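Local coordinates for protein chitinase (Chromobacterium violaceum, PDB 4TXG) that probably hydrolyses the glycosidic bonds of chitin, breaking down the polysaccharide, at residues 301-312 / 359-369; 401-409 / 478-486. All coordinates share one frame; numbering follows the deposited sequence.

Following the chain from its N terminus shows barrel strands and the loops between them taking turns along the sequence. Contact 1 (301-312 with 359-369) comes first; it closes an excursion of 46 residues, just over half of them helical, and pairs the parallel strands 308-312 and 365-371. The chain then passes through strand 391-395 before contact 2 (401-409 with 478-486) joins the loop that follows it to a loop beyond strand 466-468, across 68 residues. The two closures stand in series, neither nesting nor crossing. Their centres lie 39 Å apart on opposite sides of the chain's centre: contact 1 ties barrel strands, contact 2 peripheral loops.

Contact 1. Residues 301-312 / 359-369; sequences LRKYGFDGVDID and QDGRYYQITAA
Placing OG1 between its backbone N and carbonyl carbon (chi1 67°), Thr-367 meets Asp-310, whose CG is swung opposite its own N (chi1 176°). Hydroxyl and carboxylate thus come together on one face of two neighbouring parallel strands of the family 18 TIM barrel, joined by a beta-alpha-beta crossover through helix 338-360. Thr-367 OG1 donates to Asp-310 OD1 over 2.7 Å, arriving on the anti side slightly out of the carboxylate plane, while Tyr-159 and Ser-251 hold OD2. Three hydroxyls therefore fix the rotation of this acid. Asp-307, Asp-310 and Asp-312 match the aspartates of the DxxDxDxE signature, whose final glutamate is the family's catalytic acid. Val-309 and Ile-311 turn to the other face with Ile-366 and Ala-368, and between the strands the backbone ladder runs from Asp-307 O to Ala-369 N.

Before the strands begin, charges join the two approaches. The bent chain of Arg-362 lays both terminal nitrogens on a single oxygen: NH2 lies 2.7 Å and NH1 2.8 Å from Asp-307 OD1, NH2 meeting the anti lone pair of that oxygen, NH1 approaching from above the carboxylate plane. Lys-240 makes a salt bridge to OD2, so that both carboxylate oxygens are held. Leu-301 CD1 packs 3.7 Å from Tyr-364 CD1. At the helix ends, Arg-302 NE bonds almost straight (172°) to the syn lone pair of Asp-360 OD2, and its NH2 reaches Gln-359 OE1 in the guanidinium plane. Tyr-364 OH donates to that same Asp-360 OD2 from the anti side, at 2.5 Å.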
loop_
_atom_site.group_PDB
_atom_site.type_symbol
_atom_site.label_atom_id
_atom_site.label_comp_id
_atom_site.label_asym_id
_atom_site.label_seq_id
_atom_site.Cartn_x
_atom_site.Cartn_y
_atom_site.Cartn_z
ATOM N N LEU A 301 -11.683 -8.629 16.051
ATOM C CA LEU A 301 -10.851 -9.788 15.711
ATOM C C LEU A 301 -11.244 -11.032 16.516
ATOM O O LEU A 301 -11.338 -12.140 15.978
ATOM C CB LEU A 301 -9.376 -9.477 15.959
ATOM C CG LEU A 301 -8.748 -8.341 15.158
ATOM C CD1 LEU A 301 -7.231 -8.369 15.269
ATOM C CD2 LEU A 301 -9.184 -8.361 13.719
ATOM N N ARG A 302 -11.461 -10.841 17.814
ATOM C CA ARG A 302 -11.845 -11.944 18.686
ATOM C C ARG A 302 -13.215 -12.508 18.326
ATOM O O ARG A 302 -13.437 -13.716 18.403
ATOM C CB ARG A 302 -11.834 -11.487 20.148
ATOM C CG ARG A 302 -10.441 -11.394 20.725
ATOM C CD ARG A 302 -10.417 -10.649 22.044
ATOM N NE ARG A 302 -9.157 -10.860 22.752
ATOM C CZ ARG A 302 -8.767 -10.169 23.820
ATOM N NH1 ARG A 302 -9.535 -9.206 24.316
ATOM N NH2 ARG A 302 -7.606 -10.450 24.401
ATOM N N LYS A 303 -14.130 -11.632 17.932
ATOM C CA LYS A 303 -15.511 -12.034 17.676
ATOM C C LYS A 303 -15.669 -12.835 16.393
ATOM O O LYS A 303 -16.436 -13.811 16.344
ATOM C CB LYS A 303 -16.418 -10.802 17.610
ATOM C CG LYS A 303 -17.890 -11.125 17.406
ATOM C CD LYS A 303 -18.726 -9.860 17.519
ATOM C CE LYS A 303 -20.217 -10.158 17.507
ATOM N NZ LYS A 303 -20.989 -8.876 17.584
ATOM N N TYR A 304 -14.945 -12.431 15.354
ATOM C CA TYR A 304 -15.149 -13.008 14.028
ATOM C C TYR A 304 -13.987 -13.861 13.535
ATOM O O TYR A 304 -14.030 -14.396 12.420
ATOM C CB TYR A 304 -15.442 -11.891 13.025
ATOM C CG TYR A 304 -16.736 -11.171 13.339
ATOM C CD1 TYR A 304 -17.952 -11.851 13.292
ATOM C CD2 TYR A 304 -16.745 -9.830 13.710
ATOM C CE1 TYR A 304 -19.145 -11.217 13.590
ATOM C CE2 TYR A 304 -17.936 -9.179 14.006
ATOM C CZ TYR A 304 -19.134 -9.880 13.939
ATOM O OH TYR A 304 -20.324 -9.257 14.232
ATOM N N GLY A 305 -12.964 -14.008 14.366
ATOM C CA GLY A 305 -11.853 -14.886 14.038
ATOM C C GLY A 305 -10.926 -14.366 12.948
ATOM O O GLY A 305 -10.269 -15.151 12.265
ATOM N N PHE A 306 -10.861 -13.050 12.779
ATOM C CA PHE A 306 -9.864 -12.467 11.880
ATOM C C PHE A 306 -8.468 -12.551 12.488
ATOM O O PHE A 306 -8.311 -12.576 13.710
ATOM C CB PHE A 306 -10.202 -11.011 11.546
ATOM C CG PHE A 306 -11.230 -10.869 10.453
ATOM C CD1 PHE A 306 -12.580 -10.825 10.760
ATOM C CD2 PHE A 306 -10.840 -10.785 9.121
ATOM C CE1 PHE A 306 -13.534 -10.705 9.754
ATOM C CE2 PHE A 306 -11.782 -10.650 8.108
ATOM C CZ PHE A 306 -13.135 -10.624 8.427
ATOM N N ASP A 307 -7.457 -12.598 11.624
ATOM C CA ASP A 307 -6.065 -12.721 12.059
ATOM C C ASP A 307 -5.342 -11.385 12.138
ATOM O O ASP A 307 -4.183 -11.325 12.547
ATOM C CB ASP A 307 -5.298 -13.636 11.108
ATOM C CG ASP A 307 -5.904 -15.012 11.029
ATOM O OD1 ASP A 307 -5.848 -15.731 12.046
ATOM O OD2 ASP A 307 -6.452 -15.371 9.967
ATOM N N GLY A 308 -6.005 -10.317 11.715
ATOM C CA GLY A 308 -5.354 -9.022 11.722
ATOM C C GLY A 308 -6.244 -7.912 11.225
ATOM O O GLY A 308 -7.363 -8.154 10.773
ATOM N N VAL A 309 -5.728 -6.693 11.318
ATOM C CA VAL A 309 -6.416 -5.500 10.829
ATOM C C VAL A 309 -5.544 -4.837 9.774
ATOM O O VAL A 309 -4.330 -4.712 9.959
ATOM C CB VAL A 309 -6.699 -4.504 11.981
ATOM C CG1 VAL A 309 -7.374 -3.246 11.464
ATOM C CG2 VAL A 309 -7.573 -5.158 13.021
ATOM N N ASP A 310 -6.169 -4.427 8.671
ATOM C CA ASP A 310 -5.489 -3.746 7.580
ATOM C C ASP A 310 -6.002 -2.308 7.541
ATOM O O ASP A 310 -7.173 -2.062 7.271
ATOM C CB ASP A 310 -5.756 -4.478 6.260
ATOM C CG ASP A 310 -5.149 -3.780 5.058
ATOM O OD1 ASP A 310 -3.905 -3.639 5.012
ATOM O OD2 ASP A 310 -5.928 -3.405 4.151
ATOM N N ILE A 311 -5.139 -1.355 7.866
ATOM C CA ILE A 311 -5.554 0.039 7.922
ATOM C C ILE A 311 -5.410 0.678 6.548
ATOM O O ILE A 311 -4.308 0.778 6.025
ATOM C CB ILE A 311 -4.716 0.828 8.953
ATOM C CG1 ILE A 311 -4.885 0.219 10.343
ATOM C CG2 ILE A 311 -5.086 2.317 8.922
ATOM C CD1 ILE A 311 -6.339 0.275 10.884
ATOM N N ASP A 312 -6.528 1.092 5.963
ATOM C CA ASP A 312 -6.535 1.692 4.633
ATOM C C ASP A 312 -7.020 3.144 4.731
ATOM O O ASP A 312 -8.074 3.513 4.212
ATOM C CB ASP A 312 -7.414 0.872 3.693
ATOM C CG ASP A 312 -7.276 1.295 2.243
ATOM O OD1 ASP A 312 -6.535 2.268 1.950
ATOM O OD2 ASP A 312 -7.917 0.653 1.389
ATOM N N GLN A 359 -2.489 -12.402 25.636
ATOM C CA GLN A 359 -3.590 -12.971 26.417
ATOM C C GLN A 359 -4.225 -14.174 25.723
ATOM O O GLN A 359 -4.615 -15.132 26.386
ATOM C CB GLN A 359 -4.667 -11.915 26.684
ATOM C CG GLN A 359 -4.192 -10.753 27.540
ATOM C CD GLN A 359 -5.000 -9.485 27.319
ATOM O OE1 GLN A 359 -5.978 -9.477 26.571
ATOM N NE2 GLN A 359 -4.587 -8.400 27.971
ATOM N N ASP A 360 -4.328 -14.114 24.399
ATOM C CA ASP A 360 -5.065 -15.114 23.621
ATOM C C ASP A 360 -4.206 -16.280 23.158
ATOM O O ASP A 360 -4.727 -17.289 22.677
ATOM C CB ASP A 360 -5.712 -14.464 22.395
ATOM C CG ASP A 360 -6.788 -13.461 22.761
ATOM O OD1 ASP A 360 -7.176 -13.412 23.952
ATOM O OD2 ASP A 360 -7.235 -12.715 21.857
ATOM N N GLY A 361 -2.891 -16.128 23.275
ATOM C CA GLY A 361 -1.968 -17.149 22.814
ATOM C C GLY A 361 -1.991 -17.352 21.314
ATOM O O GLY A 361 -1.713 -18.448 20.828
ATOM N N ARG A 362 -2.333 -16.301 20.569
ATOM C CA ARG A 362 -2.274 -16.348 19.115
ATOM C C ARG A 362 -1.961 -14.945 18.616
ATOM O O ARG A 362 -2.294 -13.969 19.267
ATOM C CB ARG A 362 -3.579 -16.875 18.520
ATOM C CG ARG A 362 -4.757 -15.938 18.639
ATOM C CD ARG A 362 -4.964 -15.182 17.345
ATOM N NE ARG A 362 -6.033 -15.744 16.524
ATOM C CZ ARG A 362 -6.024 -15.715 15.196
ATOM N NH1 ARG A 362 -7.033 -16.237 14.502
ATOM N NH2 ARG A 362 -4.989 -15.164 14.564
ATOM N N TYR A 363 -1.314 -14.843 17.466
ATOM C CA TYR A 363 -0.794 -13.552 17.029
ATOM C C TYR A 363 -1.782 -12.772 16.162
ATOM O O TYR A 363 -2.518 -13.363 15.361
ATOM C CB TYR A 363 0.520 -13.775 16.272
ATOM C CG TYR A 363 1.217 -12.496 15.938
ATOM C CD1 TYR A 363 1.882 -11.780 16.922
ATOM C CD2 TYR A 363 1.191 -11.985 14.650
ATOM C CE1 TYR A 363 2.516 -10.599 16.629
ATOM C CE2 TYR A 363 1.821 -10.798 14.348
ATOM C CZ TYR A 363 2.487 -10.116 15.341
ATOM O OH TYR A 363 3.123 -8.932 15.071
ATOM N N TYR A 364 -1.793 -11.447 16.313
ATOM C CA TYR A 364 -2.618 -10.574 15.472
ATOM C C TYR A 364 -1.743 -9.612 14.678
ATOM O O TYR A 364 -0.942 -8.878 15.248
ATOM C CB TYR A 364 -3.628 -9.772 16.307
ATOM C CG TYR A 364 -4.576 -10.635 17.116
ATOM C CD1 TYR A 364 -5.562 -11.391 16.487
ATOM C CD2 TYR A 364 -4.485 -10.695 18.500
ATOM C CE1 TYR A 364 -6.435 -12.187 17.221
ATOM C CE2 TYR A 364 -5.351 -11.493 19.250
ATOM C CZ TYR A 364 -6.321 -12.235 18.603
ATOM O OH TYR A 364 -7.185 -13.026 19.338
ATOM N N GLN A 365 -1.905 -9.623 13.361
ATOM C CA GLN A 365 -1.109 -8.766 12.489
ATOM C C GLN A 365 -1.746 -7.387 12.305
ATOM O O GLN A 365 -2.968 -7.249 12.298
ATOM C CB GLN A 365 -0.900 -9.439 11.120
ATOM C CG GLN A 365 0.120 -10.592 11.136
ATOM C CD GLN A 365 0.350 -11.210 9.758
ATOM O OE1 GLN A 365 -0.603 -11.553 9.058
ATOM N NE2 GLN A 365 1.619 -11.351 9.364
ATOM N N ILE A 366 -0.907 -6.365 12.174
ATOM C CA ILE A 366 -1.373 -5.066 11.682
ATOM C C ILE A 366 -0.717 -4.786 10.355
ATOM O O ILE A 366 0.514 -4.796 10.247
ATOM C CB ILE A 366 -1.039 -3.918 12.631
ATOM C CG1 ILE A 366 -1.527 -4.232 14.029
ATOM C CG2 ILE A 366 -1.660 -2.605 12.118
ATOM C CD1 ILE A 366 -1.231 -3.138 14.996
ATOM N N THR A 367 -1.530 -4.549 9.335
ATOM C CA THR A 367 -0.987 -4.163 8.051
ATOM C C THR A 367 -1.608 -2.834 7.629
ATOM O O THR A 367 -2.525 -2.327 8.274
ATOM C CB THR A 367 -1.231 -5.256 6.989
ATOM O OG1 THR A 367 -2.631 -5.368 6.699
ATOM C CG2 THR A 367 -0.728 -6.609 7.508
ATOM N N ALA A 368 -1.085 -2.255 6.555
ATOM C CA ALA A 368 -1.672 -1.040 6.027
ATOM C C ALA A 368 -1.564 -1.015 4.523
ATOM O O ALA A 368 -0.574 -1.463 3.955
ATOM C CB ALA A 368 -0.993 0.203 6.631
ATOM N N ALA A 369 -2.616 -0.517 3.891
ATOM C CA ALA A 369 -2.575 -0.183 2.471
ATOM C C ALA A 369 -2.019 1.229 2.386
ATOM O O ALA A 369 -2.603 2.171 2.948
ATOM C CB ALA A 369 -3.956 -0.274 1.855
HETATM O O HOH W 1 -1.851 -13.324 12.339
HETATM O O HOH W 2 -2.701 -15.740 13.163
HETATM O O HOH W 3 -3.265 3.316 5.980
#

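Contact 2. Residues 401-409 / 478-486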
loop_
_atom_site.group_PDB
_atom_site.type_symbol
_atom_site.label_atom_id
_atom_site.label_comp_id
_atom_site.label_asym_id
_atom_site.label_seq_id
_atom_site.Cartn_x
_atom_site.Cartn_y
_atom_site.Cartn_z
ATOM N N GLY A 401 -5.153 7.652 -14.394
ATOM C CA GLY A 401 -6.573 7.356 -14.506
ATOM C C GLY A 401 -7.311 8.604 -14.942
ATOM O O GLY A 401 -6.715 9.677 -15.019
ATOM N N ALA A 402 -8.612 8.478 -15.193
ATOM C CA ALA A 402 -9.351 9.541 -15.868
ATOM C C ALA A 402 -9.770 10.701 -14.959
ATOM O O ALA A 402 -10.512 11.593 -15.383
ATOM C CB ALA A 402 -10.568 8.952 -16.561
ATOM N N TRP A 403 -9.281 10.711 -13.726
ATOM C CA TRP A 403 -9.391 11.901 -12.881
ATOM C C TRP A 403 -8.516 13.036 -13.434
ATOM O O TRP A 403 -8.719 14.204 -13.096
ATOM C CB TRP A 403 -9.004 11.575 -11.433
ATOM C CG TRP A 403 -7.760 10.744 -11.317
ATOM C CD1 TRP A 403 -6.479 11.198 -11.239
ATOM C CD2 TRP A 403 -7.681 9.311 -11.268
ATOM N NE1 TRP A 403 -5.606 10.141 -11.144
ATOM C CE2 TRP A 403 -6.319 8.974 -11.158
ATOM C CE3 TRP A 403 -8.631 8.283 -11.300
ATOM C CZ2 TRP A 403 -5.882 7.654 -11.080
ATOM C CZ3 TRP A 403 -8.193 6.970 -11.228
ATOM C CH2 TRP A 403 -6.832 6.669 -11.120
ATOM N N ASN A 404 -7.553 12.704 -14.289
ATOM C CA ASN A 404 -6.878 13.751 -15.059
ATOM C C ASN A 404 -6.610 13.325 -16.497
ATOM O O ASN A 404 -6.955 12.220 -16.907
ATOM C CB ASN A 404 -5.586 14.209 -14.365
ATOM C CG ASN A 404 -4.525 13.124 -14.286
ATOM O OD1 ASN A 404 -4.215 12.469 -15.272
ATOM N ND2 ASN A 404 -3.953 12.946 -13.096
ATOM N N ARG A 405 -5.992 14.217 -17.260
ATOM C CA ARG A 405 -5.914 14.065 -18.703
ATOM C C ARG A 405 -4.738 13.225 -19.203
ATOM O O ARG A 405 -4.637 12.972 -20.401
ATOM C CB ARG A 405 -5.828 15.445 -19.351
ATOM C CG ARG A 405 -4.469 16.128 -19.134
ATOM C CD ARG A 405 -4.530 17.583 -19.598
ATOM N NE ARG A 405 -3.254 18.278 -19.424
ATOM C CZ ARG A 405 -2.887 18.878 -18.296
ATOM N NH1 ARG A 405 -3.680 18.853 -17.232
ATOM N NH2 ARG A 405 -1.717 19.497 -18.223
ATOM N N PHE A 406 -3.844 12.814 -18.310
ATOM C CA PHE A 406 -2.615 12.159 -18.746
ATOM C C PHE A 406 -2.836 10.668 -18.969
ATOM O O PHE A 406 -2.968 9.897 -18.023
ATOM C CB PHE A 406 -1.496 12.404 -17.733
ATOM C CG PHE A 406 -1.174 13.857 -17.543
ATOM C CD1 PHE A 406 -0.516 14.568 -18.537
ATOM C CD2 PHE A 406 -1.538 14.516 -16.381
ATOM C CE1 PHE A 406 -0.223 15.914 -18.365
ATOM C CE2 PHE A 406 -1.244 15.862 -16.208
ATOM C CZ PHE A 406 -0.593 16.553 -17.204
ATOM N N VAL A 407 -2.889 10.279 -20.239
ATOM C CA VAL A 407 -3.209 8.910 -20.612
ATOM C C VAL A 407 -1.990 8.006 -20.482
ATOM O O VAL A 407 -0.961 8.253 -21.104
ATOM C CB VAL A 407 -3.736 8.845 -22.051
ATOM C CG1 VAL A 407 -4.098 7.411 -22.410
ATOM C CG2 VAL A 407 -4.941 9.784 -22.226
ATOM N N GLY A 408 -2.107 6.939 -19.698
ATOM C CA GLY A 408 -0.964 6.078 -19.480
ATOM C C GLY A 408 -1.286 4.894 -18.592
ATOM O O GLY A 408 -2.430 4.742 -18.158
ATOM N N PRO A 409 -0.275 4.055 -18.312
ATOM C CA PRO A 409 -0.502 2.823 -17.549
ATOM C C PRO A 409 -0.987 3.097 -16.137
ATOM O O PRO A 409 -0.567 4.061 -15.485
ATOM C CB PRO A 409 0.878 2.151 -17.510
ATOM C CG PRO A 409 1.736 2.907 -18.478
ATOM C CD PRO A 409 1.154 4.283 -18.580
ATOM N N LEU A 478 -0.656 5.939 -25.806
ATOM C CA LEU A 478 0.268 5.994 -24.670
ATOM C C LEU A 478 0.911 7.369 -24.540
ATOM O O LEU A 478 1.519 7.860 -25.484
ATOM C CB LEU A 478 1.362 4.930 -24.803
ATOM C CG LEU A 478 2.376 4.887 -23.656
ATOM C CD1 LEU A 478 1.708 4.385 -22.372
ATOM C CD2 LEU A 478 3.556 3.996 -24.030
ATOM N N TRP A 479 0.772 7.962 -23.354
ATOM C CA TRP A 479 1.268 9.305 -23.042
ATOM C C TRP A 479 0.577 10.362 -23.894
ATOM O O TRP A 479 1.116 11.447 -24.123
ATOM C CB TRP A 479 2.795 9.405 -23.201
ATOM C CG TRP A 479 3.579 8.394 -22.386
ATOM C CD1 TRP A 479 4.643 7.650 -22.823
ATOM C CD2 TRP A 479 3.362 8.011 -21.014
ATOM N NE1 TRP A 479 5.099 6.838 -21.816
ATOM C CE2 TRP A 479 4.337 7.042 -20.693
ATOM C CE3 TRP A 479 2.444 8.393 -20.026
ATOM C CZ2 TRP A 479 4.418 6.448 -19.435
ATOM C CZ3 TRP A 479 2.531 7.796 -18.767
ATOM C CH2 TRP A 479 3.513 6.839 -18.489
ATOM N N GLY A 480 -0.635 10.041 -24.335
ATOM C CA GLY A 480 -1.492 11.010 -24.983
ATOM C C GLY A 480 -2.256 11.841 -23.971
ATOM O O GLY A 480 -1.960 11.821 -22.772
ATOM N N SER A 481 -3.247 12.574 -24.461
ATOM C CA SER A 481 -4.006 13.494 -23.630
ATOM C C SER A 481 -5.496 13.341 -23.872
ATOM O O SER A 481 -5.941 13.189 -25.009
ATOM C CB SER A 481 -3.586 14.939 -23.905
ATOM O OG SER A 481 -4.407 15.838 -23.182
ATOM N N SER A 482 -6.267 13.399 -22.795
ATOM C CA SER A 482 -7.711 13.248 -22.894
ATOM C C SER A 482 -8.395 14.116 -21.856
ATOM O O SER A 482 -8.511 13.727 -20.703
ATOM C CB SER A 482 -8.103 11.785 -22.701
ATOM O OG SER A 482 -9.494 11.668 -22.454
ATOM N N VAL A 483 -8.833 15.304 -22.257
ATOM C CA VAL A 483 -9.465 16.225 -21.319
ATOM C C VAL A 483 -10.975 16.026 -21.336
ATOM O O VAL A 483 -11.576 15.866 -22.399
ATOM C CB VAL A 483 -9.104 17.688 -21.654
ATOM C CG1 VAL A 483 -9.933 18.673 -20.824
ATOM C CG2 VAL A 483 -7.609 17.916 -21.444
ATOM N N GLY A 484 -11.582 16.019 -20.152
ATOM C CA GLY A 484 -12.991 15.712 -20.029
ATOM C C GLY A 484 -13.846 16.895 -19.628
ATOM O O GLY A 484 -13.336 17.938 -19.208
ATOM N N SER A 485 -15.156 16.727 -19.759
ATOM C CA SER A 485 -16.108 17.775 -19.407
ATOM C C SER A 485 -17.043 17.297 -18.314
ATOM O O SER A 485 -17.149 16.094 -18.069
ATOM C CB SER A 485 -16.916 18.198 -20.630
ATOM O OG SER A 485 -16.276 17.760 -21.809
ATOM N N ASN A 486 -17.730 18.245 -17.682
ATOM C CA ASN A 486 -18.655 17.948 -16.591
ATOM C C ASN A 486 -18.038 16.979 -15.594
ATOM O O ASN A 486 -18.497 15.846 -15.457
ATOM C CB ASN A 486 -19.969 17.380 -17.137
ATOM C CG ASN A 486 -20.644 18.317 -18.123
ATOM O OD1 ASN A 486 -21.216 19.338 -17.734
ATOM N ND2 ASN A 486 -20.585 17.972 -19.405
HETATM O O HOH W 4 -1.982 17.083 -21.484
#
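Arg-405 and Val-407 are gripped through their backbones by 478-486, a worked case of two irregular loops borrowing strand chemistry. Ser-482 N donates to Arg-405 O at 2.9 Å, in the carbonyl plane and on a lone pair. Val-407 N reaches Gly-480 O at 3.1 Å from above the carbonyl plane, and Trp-479 N adds a weak bond to Val-407 O. Phe-406 N is taken within its own loop by Asn-404 OD1, closing an Asx turn.

The side-chain polar groups also find partners. Arg-405 NE donates a hydrogen bond to a water 2.7 Å away, which also lies in hydrogen-bonding contact with Ser-481 OG, and its guanidinium makes a cation-pi contact with Phe-424. Trp-479 NE1 is satisfied by Asp-416, and Ser-482 OG by Lys-469 O and Asp-496 N. Apolar contacts fill in: Pro-409 CD lies 3.5 Å from Trp-479 CH2, and Val-483 CG2 runs beside Arg-405 CD.

The first loop follows the sixth barrel strand; the second belongs to the segment between the seventh and eighth, consistent with the insertion domain of many family 18 chitinases. With backbone groups carrying the direct bonds, this junction depends more on chain path than on matched charges.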